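Local coordinates for coelenterazine-binding protein with bound coelenterazine (Renilla muelleri, PDB 2HPS) that binds the luciferin coelenterazine in an internal pocket and, when calcium binds, probably makes it available to luciferase and oxygen, at residues A[116-121]-A[152-157]; A[123-128]-A[139-144]; A[103-108]-A[159-164]. All coordinates share one frame; numbering follows the deposited sequence.

Contact 1 of 3, residues A[116-121]-A[152-157]; sequences DGYVSL and NGQISR
Val-119 and Ile-155 form the central hydrogen-bonded pair of a short antiparallel sheet whose strands run at 158° to each other. Val-119 N reaches Ile-155 O at 2.9 Å, and Ile-155 N answers to Val-119 O at the same 2.9 Å. One step along, Tyr-118 and Ser-156 make a non-hydrogen-bonded pair. Beyond it Arg-157 N donates to Gly-117 O at 3.0 Å. At the other end a water accepts from Leu-121 N and donates to Gly-153 O, 2.7 Å away.

On the face with Tyr-118, the Gln-154 side chain crosses the tyrosine side chain obliquely, although the amide and ring planes are only 16° apart. Gln-154 has CG between its backbone N and carbonyl carbon (chi1 54°) and is extended beyond. Gln-154 NE2 comes to 3.4 Å from Tyr-118 CD1. Ser-156 CB touches the same ring at CE1. On the other side of the sheet Val-119 CG2 meets Ile-155 CB at 3.9 Å. Arg-157 lays one guanidinium face over Gly-117, with NH2 3.5 Å from Gly-117 CA.

This is the short sheet that joins paired EF-hand loops. Asp-116, Tyr-118, Asn-152 and Gln-154 belong to the two calcium sites known from a nearly identical protein; no metal occupies them here. Asp-116 OD1 accepts from Tyr-118 N in an Asx turn. Ser-120 and Ser-156 are the N-caps of the helices that follow, and Glu-123 and Glu-159 bond back to their backbone N atoms. Val-119 packs on Tyr-108 and Ile-111 of helix 102-111. Ile-155 packs on Phe-144 and Leu-147 of helix 137-147.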
loop_
_atom_site.group_PDB
_atom_site.type_symbol
_atom_site.label_atom_id
_atom_site.label_comp_id
_atom_site.label_asym_id
_atom_site.label_seq_id
_atom_site.Cartn_x
_atom_site.Cartn_y
_atom_site.Cartn_z
ATOM N N ASP A 116 -6.461 8.482 -17.410
ATOM C CA ASP A 116 -6.941 7.629 -18.510
ATOM C C ASP A 116 -6.958 6.126 -18.187
ATOM O O ASP A 116 -7.234 5.289 -19.062
ATOM C CB ASP A 116 -6.117 7.878 -19.786
ATOM C CG ASP A 116 -4.625 7.612 -19.598
ATOM O OD1 ASP A 116 -4.208 7.218 -18.489
ATOM O OD2 ASP A 116 -3.860 7.789 -20.577
ATOM N N GLY A 117 -6.644 5.785 -16.941
ATOM C CA GLY A 117 -6.689 4.391 -16.512
ATOM C C GLY A 117 -5.463 3.586 -16.925
ATOM O O GLY A 117 -5.520 2.352 -16.967
ATOM N N TYR A 118 -4.377 4.300 -17.234
ATOM C CA TYR A 118 -3.049 3.708 -17.495
ATOM C C TYR A 118 -1.952 4.508 -16.816
ATOM O O TYR A 118 -2.038 5.726 -16.722
ATOM C CB TYR A 118 -2.728 3.660 -18.992
ATOM C CG TYR A 118 -3.676 2.799 -19.765
ATOM C CD1 TYR A 118 -3.501 1.416 -19.840
ATOM C CD2 TYR A 118 -4.780 3.370 -20.401
ATOM C CE1 TYR A 118 -4.413 0.619 -20.552
ATOM C CE2 TYR A 118 -5.684 2.595 -21.105
ATOM C CZ TYR A 118 -5.502 1.225 -21.169
ATOM O OH TYR A 118 -6.422 0.482 -21.882
ATOM N N VAL A 119 -0.914 3.814 -16.362
ATOM C CA VAL A 119 0.264 4.486 -15.804
ATOM C C VAL A 119 1.545 3.942 -16.444
ATOM O O VAL A 119 1.710 2.736 -16.591
ATOM C CB VAL A 119 0.327 4.402 -14.230
ATOM C CG1 VAL A 119 -0.913 5.034 -13.587
ATOM C CG2 VAL A 119 0.495 2.969 -13.729
ATOM N N SER A 120 2.438 4.841 -16.845
ATOM C CA SER A 120 3.709 4.458 -17.448
ATOM C C SER A 120 4.780 4.303 -16.372
ATOM O O SER A 120 4.578 4.686 -15.206
ATOM C CB SER A 120 4.172 5.565 -18.398
ATOM O OG SER A 120 4.478 6.742 -17.640
ATOM N N LEU A 121 5.944 3.796 -16.788
ATOM C CA LEU A 121 7.071 3.706 -15.868
ATOM C C LEU A 121 7.464 5.069 -15.266
ATOM O O LEU A 121 7.585 5.163 -14.042
ATOM C CB LEU A 121 8.271 2.982 -16.497
ATOM C CG LEU A 121 9.563 2.965 -15.673
ATOM C CD1 LEU A 121 9.395 2.236 -14.339
ATOM C CD2 LEU A 121 10.671 2.306 -16.524
ATOM N N ASN A 152 3.190 -4.617 -21.092
ATOM C CA ASN A 152 2.798 -3.599 -22.073
ATOM C C ASN A 152 3.538 -2.288 -21.892
ATOM O O ASN A 152 3.304 -1.329 -22.637
ATOM C CB ASN A 152 1.290 -3.330 -21.994
ATOM C CG ASN A 152 0.468 -4.510 -22.481
ATOM O OD1 ASN A 152 0.783 -5.124 -23.506
ATOM N ND2 ASN A 152 -0.589 -4.826 -21.755
ATOM N N GLY A 153 4.412 -2.231 -20.894
ATOM C CA GLY A 153 5.114 -0.987 -20.599
ATOM C C GLY A 153 4.202 0.019 -19.937
ATOM O O GLY A 153 4.554 1.179 -19.807
ATOM N N GLN A 154 3.014 -0.423 -19.533
ATOM C CA GLN A 154 2.098 0.421 -18.761
ATOM C C GLN A 154 1.141 -0.476 -18.004
ATOM O O GLN A 154 0.827 -1.588 -18.451
ATOM C CB GLN A 154 1.322 1.399 -19.651
ATOM C CG GLN A 154 0.577 0.736 -20.818
ATOM C CD GLN A 154 -0.223 1.727 -21.636
ATOM O OE1 GLN A 154 0.057 2.927 -21.626
ATOM N NE2 GLN A 154 -1.239 1.229 -22.346
ATOM N N ILE A 155 0.688 0.012 -16.848
ATOM C CA ILE A 155 -0.189 -0.766 -15.994
ATOM C C ILE A 155 -1.570 -0.102 -15.964
ATOM O O ILE A 155 -1.688 1.087 -15.636
ATOM C CB ILE A 155 0.343 -0.874 -14.540
ATOM C CG1 ILE A 155 1.756 -1.488 -14.518
ATOM C CG2 ILE A 155 -0.619 -1.736 -13.696
ATOM C CD1 ILE A 155 2.557 -1.197 -13.218
ATOM N N SER A 156 -2.582 -0.887 -16.325
ATOM C CA SER A 156 -3.961 -0.414 -16.336
ATOM C C SER A 156 -4.513 -0.379 -14.911
ATOM O O SER A 156 -3.968 -1.019 -13.995
ATOM C CB SER A 156 -4.846 -1.301 -17.219
ATOM O OG SER A 156 -5.140 -2.549 -16.601
ATOM N N ARG A 157 -5.599 0.365 -14.734
ATOM C CA ARG A 157 -6.271 0.397 -13.442
ATOM C C ARG A 157 -6.681 -1.010 -12.978
ATOM O O ARG A 157 -6.412 -1.392 -11.839
ATOM C CB ARG A 157 -7.488 1.313 -13.510
ATOM C CG ARG A 157 -8.115 1.574 -12.124
ATOM C CD ARG A 157 -9.374 2.409 -12.241
ATOM N NE ARG A 157 -9.139 3.743 -12.808
ATOM C CZ ARG A 157 -9.580 4.133 -14.003
ATOM N NH1 ARG A 157 -10.244 3.282 -14.773
ATOM N NH2 ARG A 157 -9.353 5.364 -14.440
HETATM O O HOH W 1 6.564 2.915 -19.475
#

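Contact 2 of 3, residues A[123-128]-A[139-144]; sequences EFKAFL and KAITCF. With CTZ (c2-hydroxy-coelenterazine), chain B.
Phe-124 and Phe-144 are the aromatic centre of this contact between the helix leaving one EF-hand loop and the helix entering the next. The two helix segments run at 129° to each other. No hydrogen bond crosses between them.

The tight part is built round the Phe-124 ring. Its CG is anti to the backbone N (chi1 -179°), directed at helix 137-147. Phe-144 turns its edge to one face of this ring in a T-shaped pair, with planes at 76° and centroids 5.4 Å apart. The touching rim atom is Phe-144 CD1, 3.7 Å from Phe-124 CG. Phe-144 CB lies over the same face and adds a CH-pi contact. Cys-143 comes in at the ring edge instead. Its SG lies in the ring plane, 3.8 Å from Phe-124 CZ, as a sulfur-aromatic contact. Leu-128 completes the buried side. Its CD2 rests 3.8 Å from Ala-140 CA, while its other methyl, CD1, is 3.7 Å from C6 in the core of the coelenterazine.

The outer side is looser and partly solvent-exposed. Lys-125 lies there with its aliphatic chain extended past Ala-140 CB. Its CD is 4.1 Å from Ile-141 CG1. Only the methylenes serve this contact. The ammonium group goes on to a salt bridge with Asp-137 and a hydrogen bond to Gln-129.

The buried face is therefore also a pocket wall. Phe-127 touches the ligand's benzyl ring. Cys-143 SG touches C24 of the hydroxyphenyl ring that ends in O25, and Lys-139 CB lies near that oxygen. Phe-124 joins the two roles: the CZ atom that meets Cys-143 SG also lies 3.4 Å from C31 of the benzyl ring.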
loop_
_atom_site.group_PDB
_atom_site.type_symbol
_atom_site.label_atom_id
_atom_site.label_comp_id
_atom_site.label_asym_id
_atom_site.label_seq_id
_atom_site.Cartn_x
_atom_site.Cartn_y
_atom_site.Cartn_z
ATOM N N GLU A 123 5.740 7.704 -14.706
ATOM C CA GLU A 123 4.701 8.098 -13.745
ATOM C C GLU A 123 4.791 7.324 -12.425
ATOM O O GLU A 123 4.771 7.899 -11.322
ATOM C CB GLU A 123 3.315 7.862 -14.351
ATOM C CG GLU A 123 2.932 8.924 -15.361
ATOM C CD GLU A 123 1.611 8.618 -16.036
ATOM O OE1 GLU A 123 1.425 7.478 -16.523
ATOM O OE2 GLU A 123 0.758 9.522 -16.069
ATOM N N PHE A 124 4.876 6.010 -12.577
ATOM C CA PHE A 124 4.912 5.046 -11.482
ATOM C C PHE A 124 6.165 5.260 -10.634
ATOM O O PHE A 124 6.080 5.349 -9.410
ATOM C CB PHE A 124 4.908 3.672 -12.123
ATOM C CG PHE A 124 4.912 2.523 -11.163
ATOM C CD1 PHE A 124 3.733 1.805 -10.918
ATOM C CD2 PHE A 124 6.101 2.092 -10.571
ATOM C CE1 PHE A 124 3.744 0.688 -10.056
ATOM C CE2 PHE A 124 6.115 0.988 -9.714
ATOM C CZ PHE A 124 4.950 0.285 -9.466
ATOM N N LYS A 125 7.318 5.379 -11.288
ATOM C CA LYS A 125 8.586 5.613 -10.576
ATOM C C LYS A 125 8.586 6.932 -9.788
ATOM O O LYS A 125 9.042 6.965 -8.629
ATOM C CB LYS A 125 9.756 5.557 -11.564
ATOM C CG LYS A 125 11.155 5.722 -10.959
ATOM C CD LYS A 125 12.222 5.666 -12.077
ATOM C CE LYS A 125 13.641 5.970 -11.572
ATOM N NZ LYS A 125 13.802 7.419 -11.182
ATOM N N ALA A 126 8.071 8.005 -10.396
ATOM C CA ALA A 126 8.001 9.316 -9.723
ATOM C C ALA A 126 7.134 9.236 -8.473
ATOM O O ALA A 126 7.499 9.770 -7.406
ATOM C CB ALA A 126 7.466 10.393 -10.673
ATOM N N PHE A 127 6.002 8.543 -8.595
ATOM C CA PHE A 127 5.095 8.386 -7.459
ATOM C C PHE A 127 5.716 7.533 -6.344
ATOM O O PHE A 127 5.743 7.924 -5.170
ATOM C CB PHE A 127 3.739 7.813 -7.896
ATOM C CG PHE A 127 2.801 7.561 -6.745
ATOM C CD1 PHE A 127 1.934 8.558 -6.310
ATOM C CD2 PHE A 127 2.815 6.339 -6.071
ATOM C CE1 PHE A 127 1.084 8.335 -5.233
ATOM C CE2 PHE A 127 1.963 6.103 -4.998
ATOM C CZ PHE A 127 1.104 7.112 -4.579
ATOM N N LEU A 128 6.234 6.373 -6.721
ATOM C CA LEU A 128 6.789 5.453 -5.748
ATOM C C LEU A 128 7.985 6.052 -5.003
ATOM O O LEU A 128 8.130 5.859 -3.800
ATOM C CB LEU A 128 7.169 4.134 -6.423
ATOM C CG LEU A 128 7.679 3.068 -5.470
ATOM C CD1 LEU A 128 6.662 2.801 -4.333
ATOM C CD2 LEU A 128 7.963 1.788 -6.263
ATOM N N LYS A 139 14.947 -0.681 -7.419
ATOM C CA LYS A 139 13.762 -1.169 -6.736
ATOM C C LYS A 139 12.460 -0.686 -7.354
ATOM O O LYS A 139 11.515 -1.469 -7.489
ATOM C CB LYS A 139 13.808 -0.862 -5.230
ATOM C CG LYS A 139 14.824 -1.743 -4.501
ATOM C CD LYS A 139 14.880 -1.396 -3.014
ATOM C CE LYS A 139 16.224 -1.817 -2.371
ATOM N NZ LYS A 139 16.631 -3.204 -2.726
ATOM N N ALA A 140 12.402 0.593 -7.727
ATOM C CA ALA A 140 11.157 1.148 -8.263
ATOM C C ALA A 140 10.829 0.524 -9.620
ATOM O O ALA A 140 9.691 0.198 -9.907
ATOM C CB ALA A 140 11.260 2.654 -8.384
ATOM N N ILE A 141 11.864 0.326 -10.429
ATOM C CA ILE A 141 11.686 -0.171 -11.793
ATOM C C ILE A 141 11.389 -1.669 -11.775
ATOM O O ILE A 141 10.566 -2.156 -12.553
ATOM C CB ILE A 141 12.921 0.171 -12.658
ATOM C CG1 ILE A 141 12.997 1.692 -12.830
ATOM C CG2 ILE A 141 12.836 -0.546 -14.021
ATOM C CD1 ILE A 141 14.308 2.226 -13.371
ATOM N N THR A 142 12.050 -2.399 -10.881
ATOM C CA THR A 142 11.733 -3.808 -10.661
ATOM C C THR A 142 10.260 -3.983 -10.309
ATOM O O THR A 142 9.588 -4.873 -10.842
ATOM C CB THR A 142 12.624 -4.432 -9.568
ATOM O OG1 THR A 142 13.972 -4.515 -10.055
ATOM C CG2 THR A 142 12.119 -5.813 -9.184
ATOM N N CYS A 143 9.770 -3.122 -9.413
ATOM C CA CYS A 143 8.388 -3.168 -8.967
ATOM C C CYS A 143 7.414 -2.953 -10.153
ATOM O O CYS A 143 6.468 -3.754 -10.363
ATOM C CB CYS A 143 8.170 -2.132 -7.851
ATOM S SG CYS A 143 6.518 -2.180 -7.088
ATOM N N PHE A 144 7.663 -1.899 -10.927
ATOM C CA PHE A 144 6.870 -1.614 -12.129
ATOM C C PHE A 144 6.859 -2.820 -13.060
ATOM O O PHE A 144 5.795 -3.246 -13.530
ATOM C CB PHE A 144 7.445 -0.425 -12.906
ATOM C CG PHE A 144 6.716 -0.155 -14.206
ATOM C CD1 PHE A 144 5.555 0.625 -14.225
ATOM C CD2 PHE A 144 7.155 -0.738 -15.404
ATOM C CE1 PHE A 144 4.849 0.851 -15.420
ATOM C CE2 PHE A 144 6.456 -0.519 -16.610
ATOM C CZ PHE A 144 5.310 0.280 -16.617
HETATM N N1 CTZ B . 3.245 2.097 -0.694
HETATM C C2 CTZ B . 3.779 2.928 0.241
HETATM C C3 CTZ B . 5.195 2.553 0.240
HETATM N N4 CTZ B . 5.436 1.590 -0.645
HETATM C C5 CTZ B . 6.573 0.944 -0.977
HETATM C C6 CTZ B . 6.513 -0.063 -1.944
HETATM N N7 CTZ B . 5.348 -0.384 -2.546
HETATM C C8 CTZ B . 4.195 0.252 -2.244
HETATM C C9 CTZ B . 4.244 1.306 -1.204
HETATM C C10 CTZ B . 3.041 3.957 1.065
HETATM C C11 CTZ B . 2.052 3.199 1.915
HETATM C C12 CTZ B . 0.687 3.347 1.677
HETATM C C13 CTZ B . -0.251 2.653 2.432
HETATM C C14 CTZ B . 0.204 1.803 3.445
HETATM C C15 CTZ B . 1.577 1.639 3.686
HETATM C C16 CTZ B . 2.508 2.341 2.917
HETATM O O17 CTZ B . -0.708 1.121 4.182
HETATM O O18 CTZ B . 6.116 3.063 0.989
HETATM C C19 CTZ B . 7.758 -0.759 -2.339
HETATM C C20 CTZ B . 8.771 -1.032 -1.417
HETATM C C21 CTZ B . 9.935 -1.677 -1.827
HETATM C C22 CTZ B . 10.102 -2.038 -3.172
HETATM C C23 CTZ B . 9.111 -1.759 -4.102
HETATM C C24 CTZ B . 7.938 -1.114 -3.688
HETATM O O25 CTZ B . 11.254 -2.661 -3.543
HETATM C C26 CTZ B . 2.860 -0.094 -2.880
HETATM C C27 CTZ B . 2.726 0.659 -4.177
HETATM C C28 CTZ B . 1.763 1.653 -4.344
HETATM C C29 CTZ B . 1.673 2.320 -5.566
HETATM C C30 CTZ B . 2.560 1.999 -6.605
HETATM C C31 CTZ B . 3.514 0.994 -6.442
HETATM C C32 CTZ B . 3.592 0.318 -5.222
#

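Contact 3 of 3, residues A[103-108]-A[159-164]; sequences QSLIMY and EFLVTV. With CTZ (c2-hydroxy-coelenterazine), chain B.
Tyr-108 and Phe-160 meet between two helix segments that run roughly antiparallel, at 144°, with their axes 10.6 Å apart. At that spacing the backbones do not touch, and side chains fill the interface. The segments belong to the helix entering one EF hand and the helix leaving its partner.

Phe-160 points its CB toward helix 102-111, and its CG is anti to the backbone N (chi1 -173°). Tyr-108 CD1 lies over one face of the Phe-160 ring, 3.5 Å from Phe-160 CG. The ring planes are 47° apart and the centroids 5.2 Å, so the pair is neither a stack nor a T-shape. The two side chains slide past each other in opposite directions. The phenol OH of Tyr-108 reaches beyond Phe-160 to bond Ile-155 O.

The rim of the Phe-160 ring has two further neighbours. CE2 is 3.5 Å from Ser-104 O, the oxygen that also accepts from Tyr-108 N. CZ is 3.8 Å from C29 of the coelenterazine benzyl ring. An alanine at Phe-160 would probably open a gap between the helices and leave both the Tyr-108 ring and the benzyl ring less firmly held.

Ser-104 sets CB and OG against both methyls of Val-164, with OG 3.5 Å from CG1. On the more exposed flank Leu-105 CD2 touches Leu-161 CD1 at 4.0 Å. Met-107, a selenomethionine, brings its CE to 3.9 Å from C28 of the ligand.

No hydrogen bond links the two segments. The contact thus rests on apolar and aromatic packing, and the one polar group of the aromatic pair, Tyr-108 OH, is satisfied by Ile-155 O outside the two segments. Through Phe-160 and Met-107 the same packing forms part of the coelenterazine pocket.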
loop_
_atom_site.group_PDB
_atom_site.type_symbol
_atom_site.label_atom_id
_atom_site.label_comp_id
_atom_site.label_asym_id
_atom_site.label_seq_id
_atom_site.Cartn_x
_atom_site.Cartn_y
_atom_site.Cartn_z
ATOM N N GLN A 103 -8.334 3.056 -0.726
ATOM C CA GLN A 103 -7.061 3.709 -0.504
ATOM C C GLN A 103 -6.107 3.513 -1.694
ATOM O O GLN A 103 -5.475 4.466 -2.173
ATOM C CB GLN A 103 -6.452 3.142 0.771
ATOM C CG GLN A 103 -5.297 3.903 1.329
ATOM C CD GLN A 103 -4.723 3.194 2.553
ATOM O OE1 GLN A 103 -4.973 2.000 2.783
ATOM N NE2 GLN A 103 -3.974 3.930 3.353
ATOM N N SER A 104 -6.023 2.280 -2.194
ATOM C CA SER A 104 -5.135 1.979 -3.302
ATOM C C SER A 104 -5.613 2.632 -4.597
ATOM O O SER A 104 -4.806 3.029 -5.418
ATOM C CB SER A 104 -5.004 0.469 -3.482
ATOM O OG SER A 104 -4.259 -0.109 -2.415
ATOM N N LEU A 105 -6.933 2.714 -4.786
ATOM C CA LEU A 105 -7.492 3.379 -5.971
ATOM C C LEU A 105 -7.268 4.893 -5.945
ATOM O O LEU A 105 -7.046 5.518 -6.997
ATOM C CB LEU A 105 -8.981 3.043 -6.131
ATOM C CG LEU A 105 -9.243 1.590 -6.572
ATOM C CD1 LEU A 105 -10.730 1.231 -6.552
ATOM C CD2 LEU A 105 -8.617 1.286 -7.956
ATOM N N ILE A 106 -7.310 5.483 -4.747
ATOM C CA ILE A 106 -6.886 6.883 -4.585
ATOM C C ILE A 106 -5.429 7.047 -5.017
ATOM O O ILE A 106 -5.109 7.952 -5.806
ATOM C CB ILE A 106 -7.111 7.402 -3.146
ATOM C CG1 ILE A 106 -8.616 7.512 -2.872
ATOM C CG2 ILE A 106 -6.375 8.754 -2.906
ATOM C CD1 ILE A 106 -8.937 8.037 -1.480
HETATM N N MSE A 107 -4.555 6.154 -4.542
HETATM C CA MSE A 107 -3.155 6.192 -4.955
HETATM C C MSE A 107 -2.997 6.007 -6.451
HETATM O O MSE A 107 -2.224 6.719 -7.075
HETATM C CB MSE A 107 -2.320 5.176 -4.193
HETATM C CG MSE A 107 -2.364 5.441 -2.714
HETATM SE SE MSE A 107 -1.240 4.174 -1.727
HETATM C CE MSE A 107 0.079 4.492 -2.280
ATOM N N TYR A 108 -3.747 5.072 -7.037
ATOM C CA TYR A 108 -3.648 4.872 -8.483
ATOM C C TYR A 108 -3.991 6.160 -9.238
ATOM O O TYR A 108 -3.272 6.547 -10.177
ATOM C CB TYR A 108 -4.508 3.687 -8.972
ATOM C CG TYR A 108 -4.278 3.410 -10.446
ATOM C CD1 TYR A 108 -3.283 2.528 -10.856
ATOM C CD2 TYR A 108 -5.005 4.094 -11.426
ATOM C CE1 TYR A 108 -3.036 2.291 -12.215
ATOM C CE2 TYR A 108 -4.771 3.877 -12.790
ATOM C CZ TYR A 108 -3.791 2.970 -13.175
ATOM O OH TYR A 108 -3.531 2.741 -14.509
ATOM N N GLU A 159 -5.440 -3.891 -13.894
ATOM C CA GLU A 159 -4.251 -4.706 -13.602
ATOM C C GLU A 159 -3.700 -4.354 -12.209
ATOM O O GLU A 159 -3.329 -5.240 -11.421
ATOM C CB GLU A 159 -3.175 -4.490 -14.668
ATOM C CG GLU A 159 -3.492 -5.162 -16.006
ATOM C CD GLU A 159 -2.727 -4.565 -17.188
ATOM O OE1 GLU A 159 -1.902 -3.646 -16.996
ATOM O OE2 GLU A 159 -2.959 -5.033 -18.330
ATOM N N PHE A 160 -3.663 -3.067 -11.907
ATOM C CA PHE A 160 -3.207 -2.600 -10.594
ATOM C C PHE A 160 -4.096 -3.191 -9.498
ATOM O O PHE A 160 -3.601 -3.710 -8.487
ATOM C CB PHE A 160 -3.207 -1.078 -10.553
ATOM C CG PHE A 160 -2.596 -0.490 -9.300
ATOM C CD1 PHE A 160 -1.217 -0.447 -9.141
ATOM C CD2 PHE A 160 -3.420 0.051 -8.293
ATOM C CE1 PHE A 160 -0.641 0.126 -7.980
ATOM C CE2 PHE A 160 -2.851 0.620 -7.129
ATOM C CZ PHE A 160 -1.463 0.653 -6.989
ATOM N N LEU A 161 -5.409 -3.156 -9.717
ATOM C CA LEU A 161 -6.364 -3.716 -8.748
ATOM C C LEU A 161 -6.187 -5.233 -8.506
ATOM O O LEU A 161 -6.422 -5.728 -7.399
ATOM C CB LEU A 161 -7.806 -3.364 -9.161
ATOM C CG LEU A 161 -8.937 -3.384 -8.132
ATOM C CD1 LEU A 161 -8.607 -2.571 -6.864
ATOM C CD2 LEU A 161 -10.211 -2.870 -8.806
ATOM N N VAL A 162 -5.771 -5.977 -9.534
ATOM C CA VAL A 162 -5.471 -7.398 -9.356
ATOM C C VAL A 162 -4.368 -7.579 -8.287
ATOM O O VAL A 162 -4.505 -8.391 -7.347
ATOM C CB VAL A 162 -5.078 -8.048 -10.701
ATOM C CG1 VAL A 162 -4.405 -9.434 -10.468
ATOM C CG2 VAL A 162 -6.339 -8.140 -11.607
ATOM N N THR A 163 -3.307 -6.795 -8.433
ATOM C CA THR A 163 -2.174 -6.829 -7.493
ATOM C C THR A 163 -2.613 -6.405 -6.087
ATOM O O THR A 163 -2.289 -7.079 -5.101
ATOM C CB THR A 163 -1.010 -5.954 -7.998
ATOM O OG1 THR A 163 -0.456 -6.586 -9.162
ATOM C CG2 THR A 163 0.105 -5.848 -6.931
ATOM N N VAL A 164 -3.370 -5.314 -6.006
ATOM C CA VAL A 164 -3.849 -4.836 -4.696
ATOM C C VAL A 164 -4.670 -5.909 -3.992
ATOM O O VAL A 164 -4.450 -6.217 -2.818
ATOM C CB VAL A 164 -4.688 -3.548 -4.856
ATOM C CG1 VAL A 164 -5.360 -3.186 -3.557
ATOM C CG2 VAL A 164 -3.792 -2.407 -5.348
HETATM N N1 CTZ B . 3.245 2.097 -0.694
HETATM C C2 CTZ B . 3.779 2.928 0.241
HETATM C C3 CTZ B . 5.195 2.553 0.240
HETATM N N4 CTZ B . 5.436 1.590 -0.645
HETATM C C5 CTZ B . 6.573 0.944 -0.977
HETATM C C6 CTZ B . 6.513 -0.063 -1.944
HETATM N N7 CTZ B . 5.348 -0.384 -2.546
HETATM C C8 CTZ B . 4.195 0.252 -2.244
HETATM C C9 CTZ B . 4.244 1.306 -1.204
HETATM C C10 CTZ B . 3.041 3.957 1.065
HETATM C C11 CTZ B . 2.052 3.199 1.915
HETATM C C12 CTZ B . 0.687 3.347 1.677
HETATM C C13 CTZ B . -0.251 2.653 2.432
HETATM C C14 CTZ B . 0.204 1.803 3.445
HETATM C C15 CTZ B . 1.577 1.639 3.686
HETATM C C16 CTZ B . 2.508 2.341 2.917
HETATM O O17 CTZ B . -0.708 1.121 4.182
HETATM O O18 CTZ B . 6.116 3.063 0.989
HETATM C C19 CTZ B . 7.758 -0.759 -2.339
HETATM C C20 CTZ B . 8.771 -1.032 -1.417
HETATM C C21 CTZ B . 9.935 -1.677 -1.827
HETATM C C22 CTZ B . 10.102 -2.038 -3.172
HETATM C C23 CTZ B . 9.111 -1.759 -4.102
HETATM C C24 CTZ B . 7.938 -1.114 -3.688
HETATM O O25 CTZ B . 11.254 -2.661 -3.543
HETATM C C26 CTZ B . 2.860 -0.094 -2.880
HETATM C C27 CTZ B . 2.726 0.659 -4.177
HETATM C C28 CTZ B . 1.763 1.653 -4.344
HETATM C C29 CTZ B . 1.673 2.320 -5.566
HETATM C C30 CTZ B . 2.560 1.999 -6.605
HETATM C C31 CTZ B . 3.514 0.994 -6.442
HETATM C C32 CTZ B . 3.592 0.318 -5.222
#

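In the fold
From the N terminus the chain enters this region at 103-108, the first half of contact 3, and passes through 116-121 and 123-128. It turns back after 123-128, and contact 2 closes the smallest loop with 139-144. Contact 1 then closes a wider one at 152-157, and contact 3 the widest at 159-164. The three are nested and none cross. Contact 1 joins the two EF-hand loops, while contacts 2 and 3 pair their flanking helices and both touch the coelenterazine. The Phe-144 ring packs against the sheet of contact 1. Phe-127 CZ meets Met-107 CE, which brings contact 2 against contact 3.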